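Local coordinates for protein hydrolase, haloacid dehalogenase-like family (Chlorobaculum tepidum, PDB 2HCF) that binds magnesium and is probably a hydrolase of the haloacid dehalogenase superfamily, with a substrate that is not established, at residues E96-R99 against E100-A104; L16-E19 against S20-R23; R184-E188 against L189-S193; F139-F142 against A143-L147; G51-I54 against Y55-S59. All coordinates share one frame; numbering follows the deposited sequence. Where two conformers were deposited one is given.

How the interactions relate
Five local contacts follow one another along the chain, and none nests inside or crosses another. Interaction 2 (16-23) comes first and joins strand 16-18 to helix 21-34. Interaction 5 (51-59) lies within the next helix, 50-59. Interaction 1 (96-104) starts helix 98-106, just after strand 92-94, which pairs with strand 16-18. Interaction 4 (139-147) closes the turn after edge strand 140-141. Interaction 3 (184-193) closes the loop from helix 180-187 to strand 192-196. Interactions 3 and 4 both reach the parallel sheet. Interactions 4 and 5 touch: Leu147 packs on Gly51, Ala52 and Tyr55, tying the loop after the edge strand to helix 50-59.

Interaction 1: E96-R99 against E100-A104; sequences EGVR and ELLDA
Glu100 folds back over Gly97 at the start of helix 98-106. Its chain bends at CG (chi2 79°), which brings OE1 to 3.1 Å from Gly97 C. A water bridges this carboxylate to the first turn. It accepts from Arg99 N at 2.7 Å and donates to Glu100 OE1 at 2.9 Å. The water thus accepts an N-H of the first turn and is itself held by the acid, whose negative charge probably suits this end of the helix. Gly97 sits at the N-cap. Its positive phi favours glycine.

Main-chain bonds then wind the helix. Leu101 N donates to Gly97 O at 3.0 Å. In the same way Leu102 N donates to Val98 O, and Asp103 N to Arg99 O. On the buried side Val98 and Leu102 lie side by side and point the same way. Val98 CG1 is anti to the backbone N (chi1 162°) and meets Leu102 CD1 at 4.0 Å.

Further out, Leu101 and Leu102 pack on Phe9 of strand 5-9, and Leu101 also reaches Val224 of helix 221-229. Arg99 turns away from the turn and binds Pro131 O through NH2. The whole is the first turn of a helix with a glycine N-cap, laid against the parallel sheet of the haloacid dehalogenase fold.

Interaction 2: L16-E19 against S20-R23; sequences LKVE and SMNR
At the junction between strand 16-18 and helix 21-34, Glu19 grips Ser20 and Asn22 while Val18 packs on the new helix. The main-chain bond is nearly straight: Asn22 N donates to Glu19 O at 3.1 Å with an N-H...O angle of 175°. It leads the chain into helix 21-34.

The Glu19 side chain folds back on the next residue. With chi1 at -178° the chain first leaves anti to the main-chain N, and the bend at chi2 (61°) swings the carboxylate toward Ser20. OE2 accepts from Ser20 N at 3.1 Å. The N-H comes to the anti side of that oxygen and stands somewhat out of the carboxylate plane. Ser20 OG adds a weak bond to Glu19 OE2 at 3.5 Å. Its stronger partner is Arg24 NH1, one turn further on.

Strand 16-18 pairs antiparallel with strand 92-94. Helices 21-34, 50-59 and 65-86 come between these two strands in the chain. This is consistent with the flap of a haloacid dehalogenase fold, from which a helical cap is inserted, and the contact stands at the first crossing into that cap.

The apolar part is made by Val18. Val18 and Asn22 cross at about a right angle, with Val18 CG1 4.1 Å from Asn22 CB. The same CG1 is 4.3 Å from SE of selenomethionine Met21. Val18 also touches Asp12, a magnesium ligand. The Asn22 amide binds Lys127 NZ through OD1 and Tyr79 OH through ND2, which fixes its rotation.

Interaction 3: R184-E188 against L189-S193; sequences RCARE and LDARS
Ser193 points toward the helix end and meets Ala186 across the loop between helix 180-187 and strand 192-196. Ser193 CB lies 3.8 Å from Ala186 CB. Ala191 CB lies further along, 4.4 Å from Ala186 CB. Only small groups meet here, and the strand start lies close to the helix end.

Leu189 points away from the helix end. Its CG is anti to the carbonyl carbon (chi1 -58°), and CD2 passes 3.9 Å from Glu188 O. Beyond, it packs on Ile173 and on Pro153, His154 and Leu157. Cut back to an alanine, Leu189 would probably leave a gap against Ile173 and helix 152-164. Glu188 leads away to His154 NE2, and Ser193 OG binds Gly212 N.

The backbone forms a Schellman motif. Asp190, with positive phi, is its C-prime residue. Ala191 N donates to Ala186 O at 3.0 Å, and Asp190 N to Arg187 O at 3.1 Å, closing a type I turn. Leu189 N also reaches Ala186 O, at 3.2 Å. The two donors come to this oxygen from opposite faces of its carbonyl plane. One carbonyl at the helix end therefore serves two N-H groups and turns the chain into the next strand of the beta-alpha-beta unit.

Interaction 4: F139-F142 against A143-L147; sequences FGAF and ADDAL
Phe142 and Asp145 bond to each other twice, once through the side chain and once through the backbone. Asp145 OD2 accepts from Phe142 N at 2.9 Å, with an N-H...O angle of 166°. Asp145 CG stands beside its own N, opposite the carbonyl carbon (chi1 -61°), which turns OD2 back to Phe142 N. The N-H arrives on the anti side of the oxygen, 25° out of the carboxylate plane. In return Asp145 N donates to Phe142 O at 2.9 Å, from above the carbonyl plane, and closes the turn.

The salt bridges reach outside the turn. Asp145 OD2 also forms one with Arg159 NH1, which in turn binds Gly140 O. Asp144 is held by Lys76 NZ and by Glu121 N.

The remaining contacts are packing. Asp144 OD1 lies 3.3 Å from Phe142 CB, with the ring and carboxylate planes steeply inclined. Phe142 and Asp145 run side by side, and Phe142 CD2 is 4.1 Å from Asp145 OD2. Beyond them the ring packs on Leu115, Thr117 and Arg125.

With an alanine in place of Asp145, Phe142 N would probably lose its acceptor and Arg159 its carboxylate mate. The turn follows strand 140-141, an outermost strand of the parallel sheet. It is a beta turn locked by an aspartate, where an edge strand of the Rossmann-like core of the haloacid dehalogenase fold ends.

Interaction 5: G51-I54 against Y55-S59; sequences GAII and YEVLS
Ala52 O takes the shortest bond across this contact, from Glu56 N at 2.9 Å. The neighbouring pairs repeat it. Tyr55 N donates to Gly51 O at 3.1 Å. Val57 N donates to Ile53 O at 3.0 Å and is straight at 180°. Leu58 N to Ile54 O is weak at 3.3 Å.

Gly51 O has a second neighbour. The Tyr55 ring presents its edge to it, with CD2 at 3.2 Å and the oxygen near the ring plane. CG of Tyr55 is anti to the carbonyl carbon (chi1 -81°), which carries the ring back along the helix to that carbonyl. Beyond, the ring packs on Ile68 and Ala69 and makes a cation-pi contact with Arg65.

Ile54 and Leu58 lie side by side and point the same way. Ile54 CG2 meets Leu58 CD1 at 3.9 Å. Ile53 CG2 and Val57 CG1 are 4.2 Å apart. Helix 65-86 receives Ile54 at Phe72 and Leu58 at Ile68. Helix 21-34 receives Ile53 at Leu26 and Val57 at Leu30.

These are i to i+4 contacts of a regular helix packed against two others, 21-34 and 65-86, consistent with the helical cap of a haloacid dehalogenase-like hydrolase.

Interaction 1: E96-R99 against E100-A104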
loop_
_atom_site.group_PDB
_atom_site.type_symbol
_atom_site.label_atom_id
_atom_site.label_comp_id
_atom_site.label_asym_id
_atom_site.label_seq_id
_atom_site.Cartn_x
_atom_site.Cartn_y
_atom_site.Cartn_z
ATOM N N GLU A 96 15.130 3.038 -3.474
ATOM C CA GLU A 96 16.014 3.558 -4.529
ATOM C C GLU A 96 15.207 4.081 -5.709
ATOM O O GLU A 96 14.347 3.374 -6.221
ATOM C CB GLU A 96 17.015 2.482 -5.012
ATOM C CG GLU A 96 17.982 3.027 -6.080
ATOM C CD GLU A 96 19.125 2.078 -6.426
ATOM O OE1 GLU A 96 19.039 0.877 -6.103
ATOM O OE2 GLU A 96 20.105 2.557 -7.044
ATOM N N GLY A 97 15.429 5.327 -6.100
ATOM C CA GLY A 97 14.823 5.868 -7.335
ATOM C C GLY A 97 13.382 6.356 -7.251
ATOM O O GLY A 97 12.804 6.808 -8.246
ATOM N N VAL A 98 12.799 6.284 -6.059
ATOM C CA VAL A 98 11.370 6.555 -5.884
ATOM C C VAL A 98 10.988 8.014 -6.196
ATOM O O VAL A 98 10.039 8.259 -6.936
ATOM C CB VAL A 98 10.937 6.160 -4.469
ATOM C CG1 VAL A 98 9.583 6.810 -4.079
ATOM C CG2 VAL A 98 10.918 4.656 -4.364
ATOM N N ARG A 99 11.732 8.981 -5.656
ATOM C CA ARG A 99 11.360 10.385 -5.875
ATOM C C ARG A 99 11.489 10.745 -7.364
ATOM O O ARG A 99 10.625 11.395 -7.931
ATOM C CB ARG A 99 12.162 11.351 -5.000
ATOM C CG ARG A 99 11.550 12.783 -4.995
ATOM C CD ARG A 99 12.358 13.832 -4.249
ATOM N NE ARG A 99 12.766 13.393 -2.913
ATOM C CZ ARG A 99 12.024 13.500 -1.806
ATOM N NH1 ARG A 99 10.809 14.061 -1.822
ATOM N NH2 ARG A 99 12.511 13.048 -0.664
ATOM N N GLU A 100 12.568 10.262 -7.988
ATOM C CA GLU A 100 12.829 10.450 -9.410
ATOM C C GLU A 100 11.691 9.878 -10.262
ATOM O O GLU A 100 11.259 10.504 -11.216
ATOM C CB GLU A 100 14.149 9.782 -9.805
ATOM C CG GLU A 100 15.404 10.372 -9.134
ATOM C CD GLU A 100 15.646 9.902 -7.683
ATOM O OE1 GLU A 100 14.902 9.034 -7.140
ATOM O OE2 GLU A 100 16.601 10.432 -7.071
ATOM N N LEU A 101 11.193 8.714 -9.872
ATOM C CA LEU A 101 10.158 8.034 -10.634
ATOM C C LEU A 101 8.824 8.781 -10.512
ATOM O O LEU A 101 8.086 8.945 -11.485
ATOM C CB LEU A 101 9.993 6.594 -10.130
ATOM C CG LEU A 101 8.895 5.750 -10.789
ATOM C CD1 LEU A 101 9.086 5.661 -12.298
ATOM C CD2 LEU A 101 8.811 4.352 -10.173
ATOM N N LEU A 102 8.506 9.215 -9.298
ATOM C CA LEU A 102 7.265 9.916 -9.042
ATOM C C LEU A 102 7.270 11.283 -9.735
ATOM O O LEU A 102 6.265 11.676 -10.292
ATOM C CB LEU A 102 7.025 10.038 -7.537
ATOM C CG LEU A 102 6.695 8.729 -6.799
ATOM C CD1 LEU A 102 6.434 8.950 -5.338
ATOM C CD2 LEU A 102 5.516 8.008 -7.404
ATOM N N ASP A 103 8.398 11.988 -9.737
ATOM C CA ASP A 103 8.522 13.213 -10.526
ATOM C C ASP A 103 8.265 12.989 -12.017
ATOM O O ASP A 103 7.604 13.804 -12.648
ATOM C CB ASP A 103 9.927 13.779 -10.420
ATOM C CG ASP A 103 10.165 14.496 -9.143
ATOM O OD1 ASP A 103 9.168 14.750 -8.428
ATOM O OD2 ASP A 103 11.350 14.816 -8.854
ATOM N N ALA A 104 8.851 11.926 -12.564
ATOM C CA ALA A 104 8.721 11.586 -13.977
ATOM C C ALA A 104 7.272 11.291 -14.354
ATOM O O ALA A 104 6.826 11.668 -15.433
ATOM C CB ALA A 104 9.609 10.390 -14.322
HETATM O O HOH W 1 14.094 8.964 -4.309
#

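Interaction 2: L16-E19 against S20-R23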
loop_
_atom_site.group_PDB
_atom_site.type_symbol
_atom_site.label_atom_id
_atom_site.label_comp_id
_atom_site.label_asym_id
_atom_site.label_seq_id
_atom_site.Cartn_x
_atom_site.Cartn_y
_atom_site.Cartn_z
ATOM N N LEU A 16 8.711 3.020 0.201
ATOM C CA LEU A 16 9.488 3.287 1.398
ATOM C C LEU A 16 9.384 2.117 2.350
ATOM O O LEU A 16 8.594 1.173 2.112
ATOM C CB LEU A 16 9.006 4.578 2.069
ATOM C CG LEU A 16 7.506 4.677 2.476
ATOM C CD1 LEU A 16 7.191 3.959 3.794
ATOM C CD2 LEU A 16 7.132 6.174 2.618
ATOM N N LYS A 17 10.219 2.186 3.393
ATOM C CA LYS A 17 10.168 1.295 4.548
ATOM C C LYS A 17 10.171 2.095 5.815
ATOM O O LYS A 17 10.668 3.229 5.847
ATOM C CB LYS A 17 11.353 0.344 4.580
ATOM C CG LYS A 17 11.271 -0.681 3.461
ATOM C CD LYS A 17 12.419 -1.639 3.483
ATOM C CE LYS A 17 12.277 -2.602 2.294
ATOM N NZ LYS A 17 13.394 -3.577 2.186
ATOM N N VAL A 18 9.586 1.487 6.851
ATOM C CA VAL A 18 9.491 2.097 8.164
ATOM C C VAL A 18 10.248 1.270 9.165
ATOM O O VAL A 18 10.299 0.054 9.060
ATOM C CB VAL A 18 8.037 2.211 8.653
ATOM C CG1 VAL A 18 7.970 3.157 9.898
ATOM C CG2 VAL A 18 7.154 2.771 7.542
ATOM N N GLU A 19 10.771 1.962 10.168
ATOM C CA GLU A 19 11.513 1.356 11.256
ATOM C C GLU A 19 10.578 0.457 12.104
ATOM O O GLU A 19 9.372 0.575 12.009
ATOM C CB GLU A 19 12.166 2.516 12.026
ATOM C CG GLU A 19 13.008 2.178 13.141
ATOM C CD GLU A 19 14.196 1.355 12.787
ATOM O OE1 GLU A 19 15.171 1.898 12.221
ATOM O OE2 GLU A 19 14.163 0.173 13.148
ATOM N N SER A 20 11.156 -0.490 12.859
ATOM C CA SER A 20 10.400 -1.498 13.673
ATOM C C SER A 20 9.433 -0.931 14.734
ATOM O O SER A 20 8.570 -1.650 15.250
ATOM C CB SER A 20 11.386 -2.435 14.391
ATOM O OG SER A 20 12.182 -1.698 15.318
HETATM N N MSE A 21 9.605 0.336 15.080
HETATM C CA MSE A 21 8.616 1.067 15.874
HETATM C C MSE A 21 7.167 0.943 15.353
HETATM O O MSE A 21 6.224 0.984 16.136
HETATM C CB MSE A 21 9.022 2.546 15.973
HETATM C CG MSE A 21 9.083 3.295 14.648
HETATM SE SE MSE A 21 7.374 4.040 14.045
HETATM C CE MSE A 21 7.048 5.260 15.419
ATOM N N ASN A 22 6.982 0.778 14.047
ATOM C CA ASN A 22 5.628 0.636 13.493
ATOM C C ASN A 22 4.878 -0.517 14.169
ATOM O O ASN A 22 3.728 -0.372 14.580
ATOM C CB ASN A 22 5.694 0.429 11.969
ATOM C CG ASN A 22 4.371 0.770 11.242
ATOM O OD1 ASN A 22 4.333 0.796 10.004
ATOM N ND2 ASN A 22 3.300 1.005 11.989
ATOM N N ARG A 23 5.557 -1.654 14.297
ATOM C CA ARG A 23 4.972 -2.854 14.924
ATOM C C ARG A 23 4.660 -2.583 16.397
ATOM O O ARG A 23 3.656 -3.038 16.925
ATOM C CB ARG A 23 5.916 -4.066 14.731
ATOM C CG ARG A 23 5.778 -5.187 15.744
#

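Interaction 3: R184-E188 against L189-S193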
loop_
_atom_site.group_PDB
_atom_site.type_symbol
_atom_site.label_atom_id
_atom_site.label_comp_id
_atom_site.label_asym_id
_atom_site.label_seq_id
_atom_site.Cartn_x
_atom_site.Cartn_y
_atom_site.Cartn_z
ATOM N N ARG A 184 -1.617 -10.217 -7.066
ATOM C CA ARG A 184 -2.886 -10.941 -7.097
ATOM C C ARG A 184 -4.034 -9.948 -7.212
ATOM O O ARG A 184 -4.981 -10.154 -7.933
ATOM C CB ARG A 184 -3.052 -11.778 -5.830
ATOM C CG ARG A 184 -4.491 -12.261 -5.594
ATOM C CD ARG A 184 -4.593 -13.355 -4.549
ATOM N NE ARG A 184 -3.400 -14.190 -4.563
ATOM C CZ ARG A 184 -2.484 -14.230 -3.596
ATOM N NH1 ARG A 184 -2.619 -13.534 -2.456
ATOM N NH2 ARG A 184 -1.428 -14.996 -3.773
ATOM N N CYS A 185 -3.934 -8.829 -6.512
ATOM C CA CYS A 185 -5.083 -7.888 -6.558
ATOM C C CYS A 185 -5.240 -7.243 -7.956
ATOM O O CYS A 185 -6.348 -6.896 -8.360
ATOM C CB CYS A 185 -5.054 -6.891 -5.413
ATOM S SG CYS A 185 -4.008 -5.522 -5.656
ATOM N N ALA A 186 -4.146 -7.157 -8.710
ATOM C CA ALA A 186 -4.181 -6.638 -10.077
ATOM C C ALA A 186 -5.023 -7.501 -11.008
ATOM O O ALA A 186 -5.627 -7.006 -11.959
ATOM C CB ALA A 186 -2.782 -6.504 -10.623
ATOM N N ARG A 187 -5.074 -8.797 -10.738
ATOM C CA ARG A 187 -5.838 -9.713 -11.569
ATOM C C ARG A 187 -7.338 -9.388 -11.535
ATOM O O ARG A 187 -8.063 -9.702 -12.480
ATOM C CB ARG A 187 -5.634 -11.165 -11.119
ATOM C CG ARG A 187 -4.160 -11.643 -11.060
ATOM C CD ARG A 187 -4.070 -13.122 -10.621
ATOM N NE ARG A 187 -2.685 -13.499 -10.274
ATOM C CZ ARG A 187 -2.325 -14.339 -9.296
ATOM N NH1 ARG A 187 -3.222 -14.959 -8.514
ATOM N NH2 ARG A 187 -1.036 -14.585 -9.114
ATOM N N GLU A 188 -7.790 -8.733 -10.464
ATOM C CA GLU A 188 -9.187 -8.290 -10.344
ATOM C C GLU A 188 -9.658 -7.456 -11.528
ATOM O O GLU A 188 -10.814 -7.555 -11.921
ATOM C CB GLU A 188 -9.381 -7.490 -9.063
ATOM C CG GLU A 188 -9.257 -8.344 -7.825
ATOM C CD GLU A 188 -10.392 -9.348 -7.717
ATOM O OE1 GLU A 188 -11.568 -8.959 -7.905
ATOM O OE2 GLU A 188 -10.124 -10.535 -7.445
ATOM N N LEU A 189 -8.761 -6.659 -12.102
ATOM C CA LEU A 189 -9.128 -5.787 -13.209
ATOM C C LEU A 189 -8.485 -6.203 -14.516
ATOM O O LEU A 189 -8.562 -5.450 -15.495
ATOM C CB LEU A 189 -8.661 -4.381 -12.890
ATOM C CG LEU A 189 -9.168 -3.713 -11.611
ATOM C CD1 LEU A 189 -8.551 -2.330 -11.576
ATOM C CD2 LEU A 189 -10.691 -3.647 -11.561
ATOM N N ASP A 190 -7.872 -7.394 -14.525
ATOM C CA ASP A 190 -6.936 -7.812 -15.584
ATOM C C ASP A 190 -5.921 -6.697 -15.864
ATOM O O ASP A 190 -5.544 -6.440 -17.011
ATOM C CB ASP A 190 -7.676 -8.220 -16.864
ATOM C CG ASP A 190 -6.763 -8.916 -17.889
ATOM O OD1 ASP A 190 -5.702 -9.441 -17.497
ATOM O OD2 ASP A 190 -7.115 -8.941 -19.090
ATOM N N ALA A 191 -5.457 -6.048 -14.802
ATOM C CA ALA A 191 -4.537 -4.919 -14.954
ATOM C C ALA A 191 -3.099 -5.389 -15.161
ATOM O O ALA A 191 -2.797 -6.575 -14.997
ATOM C CB ALA A 191 -4.617 -4.030 -13.763
ATOM N N ARG A 192 -2.228 -4.459 -15.553
ATOM C CA ARG A 192 -0.812 -4.772 -15.703
ATOM C C ARG A 192 -0.149 -4.656 -14.331
ATOM O O ARG A 192 -0.122 -3.568 -13.744
ATOM C CB ARG A 192 -0.148 -3.806 -16.704
ATOM C CG ARG A 192 -0.661 -3.973 -18.133
ATOM C CD ARG A 192 0.179 -3.246 -19.172
ATOM N NE ARG A 192 -0.081 -1.804 -19.185
ATOM C CZ ARG A 192 0.810 -0.845 -18.959
ATOM N NH1 ARG A 192 2.077 -1.108 -18.643
ATOM N NH2 ARG A 192 0.402 0.414 -19.031
ATOM N N SER A 193 0.393 -5.756 -13.826
ATOM C CA SER A 193 1.094 -5.769 -12.559
ATOM C C SER A 193 2.570 -5.578 -12.815
ATOM O O SER A 193 3.136 -6.197 -13.716
ATOM C CB SER A 193 0.834 -7.045 -11.765
ATOM O OG SER A 193 1.185 -8.173 -12.514
#

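Interaction 4: F139-F142 against A143-L147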
loop_
_atom_site.group_PDB
_atom_site.type_symbol
_atom_site.label_atom_id
_atom_site.label_comp_id
_atom_site.label_asym_id
_atom_site.label_seq_id
_atom_site.Cartn_x
_atom_site.Cartn_y
_atom_site.Cartn_z
ATOM N N PHE A 139 -5.428 10.657 -4.705
ATOM C CA PHE A 139 -6.486 9.785 -4.219
ATOM C C PHE A 139 -5.909 8.406 -4.013
ATOM O O PHE A 139 -4.753 8.164 -4.377
ATOM C CB PHE A 139 -7.650 9.697 -5.241
ATOM C CG PHE A 139 -7.396 8.736 -6.361
ATOM C CD1 PHE A 139 -6.438 9.001 -7.298
ATOM C CD2 PHE A 139 -8.075 7.530 -6.438
ATOM C CE1 PHE A 139 -6.162 8.110 -8.310
ATOM C CE2 PHE A 139 -7.795 6.633 -7.452
ATOM C CZ PHE A 139 -6.862 6.916 -8.377
ATOM N N GLY A 140 -6.707 7.465 -3.496
ATOM C CA GLY A 140 -6.276 6.072 -3.472
ATOM C C GLY A 140 -7.363 5.150 -2.953
ATOM O O GLY A 140 -8.500 5.597 -2.757
ATOM N N ALA A 141 -7.062 3.849 -2.831
ATOM C CA ALA A 141 -7.851 2.966 -2.043
ATOM C C ALA A 141 -6.966 2.452 -0.904
ATOM O O ALA A 141 -5.754 2.179 -1.108
ATOM C CB ALA A 141 -8.389 1.815 -2.881
ATOM N N PHE A 142 -7.571 2.337 0.287
ATOM C CA PHE A 142 -6.862 2.122 1.557
ATOM C C PHE A 142 -7.531 1.083 2.460
ATOM O O PHE A 142 -8.627 0.550 2.157
ATOM C CB PHE A 142 -6.765 3.442 2.318
ATOM C CG PHE A 142 -6.259 4.601 1.501
ATOM C CD1 PHE A 142 -4.909 4.889 1.456
ATOM C CD2 PHE A 142 -7.144 5.436 0.812
ATOM C CE1 PHE A 142 -4.432 5.991 0.695
ATOM C CE2 PHE A 142 -6.665 6.552 0.060
ATOM C CZ PHE A 142 -5.312 6.789 -0.004
ATOM N N ALA A 143 -6.900 0.795 3.604
ATOM C CA ALA A 143 -7.475 -0.155 4.580
ATOM C C ALA A 143 -8.772 0.354 5.211
ATOM O O ALA A 143 -9.524 -0.417 5.811
ATOM C CB ALA A 143 -6.479 -0.526 5.666
ATOM N N ASP A 144 -9.047 1.641 5.082
ATOM C CA ASP A 144 -10.367 2.141 5.474
ATOM C C ASP A 144 -11.489 1.542 4.633
ATOM O O ASP A 144 -12.642 1.507 5.058
ATOM C CB ASP A 144 -10.397 3.644 5.394
ATOM C CG ASP A 144 -9.130 4.260 5.934
ATOM O OD1 ASP A 144 -8.137 4.207 5.199
ATOM O OD2 ASP A 144 -9.107 4.780 7.071
ATOM N N ASP A 145 -11.143 1.052 3.454
ATOM C CA ASP A 145 -12.139 0.648 2.459
ATOM C C ASP A 145 -12.484 -0.830 2.447
ATOM O O ASP A 145 -13.549 -1.210 1.949
ATOM C CB ASP A 145 -11.651 1.053 1.070
ATOM C CG ASP A 145 -11.456 2.552 0.931
ATOM O OD1 ASP A 145 -12.346 3.296 1.376
ATOM O OD2 ASP A 145 -10.423 2.997 0.373
ATOM N N ALA A 146 -11.585 -1.666 2.960
ATOM C CA ALA A 146 -11.811 -3.106 2.978
ATOM C C ALA A 146 -10.813 -3.859 3.838
ATOM O O ALA A 146 -9.716 -3.395 4.080
ATOM C CB ALA A 146 -11.757 -3.659 1.565
ATOM N N LEU A 147 -11.205 -5.070 4.244
ATOM C CA LEU A 147 -10.306 -5.987 4.938
ATOM C C LEU A 147 -9.558 -6.866 3.929
ATOM O O LEU A 147 -8.503 -7.387 4.238
ATOM C CB LEU A 147 -11.096 -6.888 5.913
ATOM C CG LEU A 147 -11.850 -6.224 7.081
ATOM C CD1 LEU A 147 -12.750 -7.256 7.771
ATOM C CD2 LEU A 147 -10.921 -5.595 8.096
#

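Interaction 5: G51-I54 against Y55-S59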
loop_
_atom_site.group_PDB
_atom_site.type_symbol
_atom_site.label_atom_id
_atom_site.label_comp_id
_atom_site.label_asym_id
_atom_site.label_seq_id
_atom_site.Cartn_x
_atom_site.Cartn_y
_atom_site.Cartn_z
ATOM N N GLY A 51 -6.514 -3.687 8.716
ATOM C CA GLY A 51 -7.670 -4.194 9.437
ATOM C C GLY A 51 -7.596 -5.685 9.611
ATOM O O GLY A 51 -7.947 -6.211 10.657
ATOM N N ALA A 52 -7.090 -6.363 8.593
ATOM C CA ALA A 52 -6.965 -7.808 8.628
ATOM C C ALA A 52 -5.860 -8.218 9.634
ATOM O O ALA A 52 -5.963 -9.248 10.308
ATOM C CB ALA A 52 -6.653 -8.318 7.248
ATOM N N ILE A 53 -4.835 -7.390 9.759
ATOM C CA ILE A 53 -3.773 -7.636 10.727
ATOM C C ILE A 53 -4.343 -7.563 12.149
ATOM O O ILE A 53 -4.005 -8.390 12.975
ATOM C CB ILE A 53 -2.616 -6.617 10.573
ATOM C CG1 ILE A 53 -1.909 -6.825 9.221
ATOM C CG2 ILE A 53 -1.620 -6.791 11.721
ATOM C CD1 ILE A 53 -0.932 -5.668 8.868
ATOM N N ILE A 54 -5.217 -6.586 12.410
ATOM C CA ILE A 54 -5.847 -6.423 13.724
ATOM C C ILE A 54 -6.660 -7.642 14.052
ATOM O O ILE A 54 -6.527 -8.174 15.143
ATOM C CB ILE A 54 -6.683 -5.133 13.810
ATOM C CG1 ILE A 54 -5.733 -3.930 13.735
ATOM C CG2 ILE A 54 -7.552 -5.103 15.077
ATOM C CD1 ILE A 54 -6.415 -2.550 13.618
ATOM N N TYR A 55 -7.476 -8.108 13.106
ATOM C CA TYR A 55 -8.283 -9.317 13.339
ATOM C C TYR A 55 -7.418 -10.550 13.566
ATOM O O TYR A 55 -7.730 -11.361 14.440
ATOM C CB TYR A 55 -9.324 -9.562 12.211
ATOM C CG TYR A 55 -10.600 -8.731 12.359
ATOM C CD1 TYR A 55 -11.674 -9.178 13.126
ATOM C CD2 TYR A 55 -10.725 -7.493 11.739
ATOM C CE1 TYR A 55 -12.825 -8.406 13.272
ATOM C CE2 TYR A 55 -11.870 -6.726 11.864
ATOM C CZ TYR A 55 -12.913 -7.180 12.647
ATOM O OH TYR A 55 -14.035 -6.385 12.764
ATOM N N GLU A 56 -6.342 -10.690 12.806
ATOM C CA GLU A 56 -5.493 -11.866 12.897
ATOM C C GLU A 56 -4.796 -11.946 14.247
ATOM O O GLU A 56 -4.966 -12.909 14.953
ATOM C CB GLU A 56 -4.483 -11.955 11.746
ATOM C CG GLU A 56 -3.650 -13.256 11.819
ATOM C CD GLU A 56 -2.898 -13.602 10.532
ATOM O OE1 GLU A 56 -3.040 -12.889 9.505
ATOM O OE2 GLU A 56 -2.159 -14.613 10.555
ATOM N N VAL A 57 -4.066 -10.919 14.635
ATOM C CA VAL A 57 -3.277 -11.001 15.875
ATOM C C VAL A 57 -4.131 -11.151 17.146
ATOM O O VAL A 57 -3.697 -11.787 18.123
ATOM C CB VAL A 57 -2.295 -9.820 15.996
ATOM C CG1 VAL A 57 -1.430 -9.729 14.735
ATOM C CG2 VAL A 57 -3.028 -8.532 16.238
ATOM N N LEU A 58 -5.335 -10.565 17.130
ATOM C CA LEU A 58 -6.293 -10.701 18.217
ATOM C C LEU A 58 -7.000 -12.034 18.186
ATOM O O LEU A 58 -7.187 -12.677 19.230
ATOM C CB LEU A 58 -7.314 -9.560 18.209
ATOM C CG LEU A 58 -6.683 -8.179 18.491
ATOM C CD1 LEU A 58 -7.729 -7.079 18.403
ATOM C CD2 LEU A 58 -5.999 -8.161 19.840
ATOM N N SER A 59 -7.410 -12.483 17.011
ATOM C CA SER A 59 -8.077 -13.765 16.957
ATOM C C SER A 59 -7.116 -14.921 17.373
ATOM O O SER A 59 -7.562 -15.931 17.930
ATOM C CB SER A 59 -8.703 -13.980 15.581
ATOM O OG SER A 59 -7.690 -14.175 14.625
#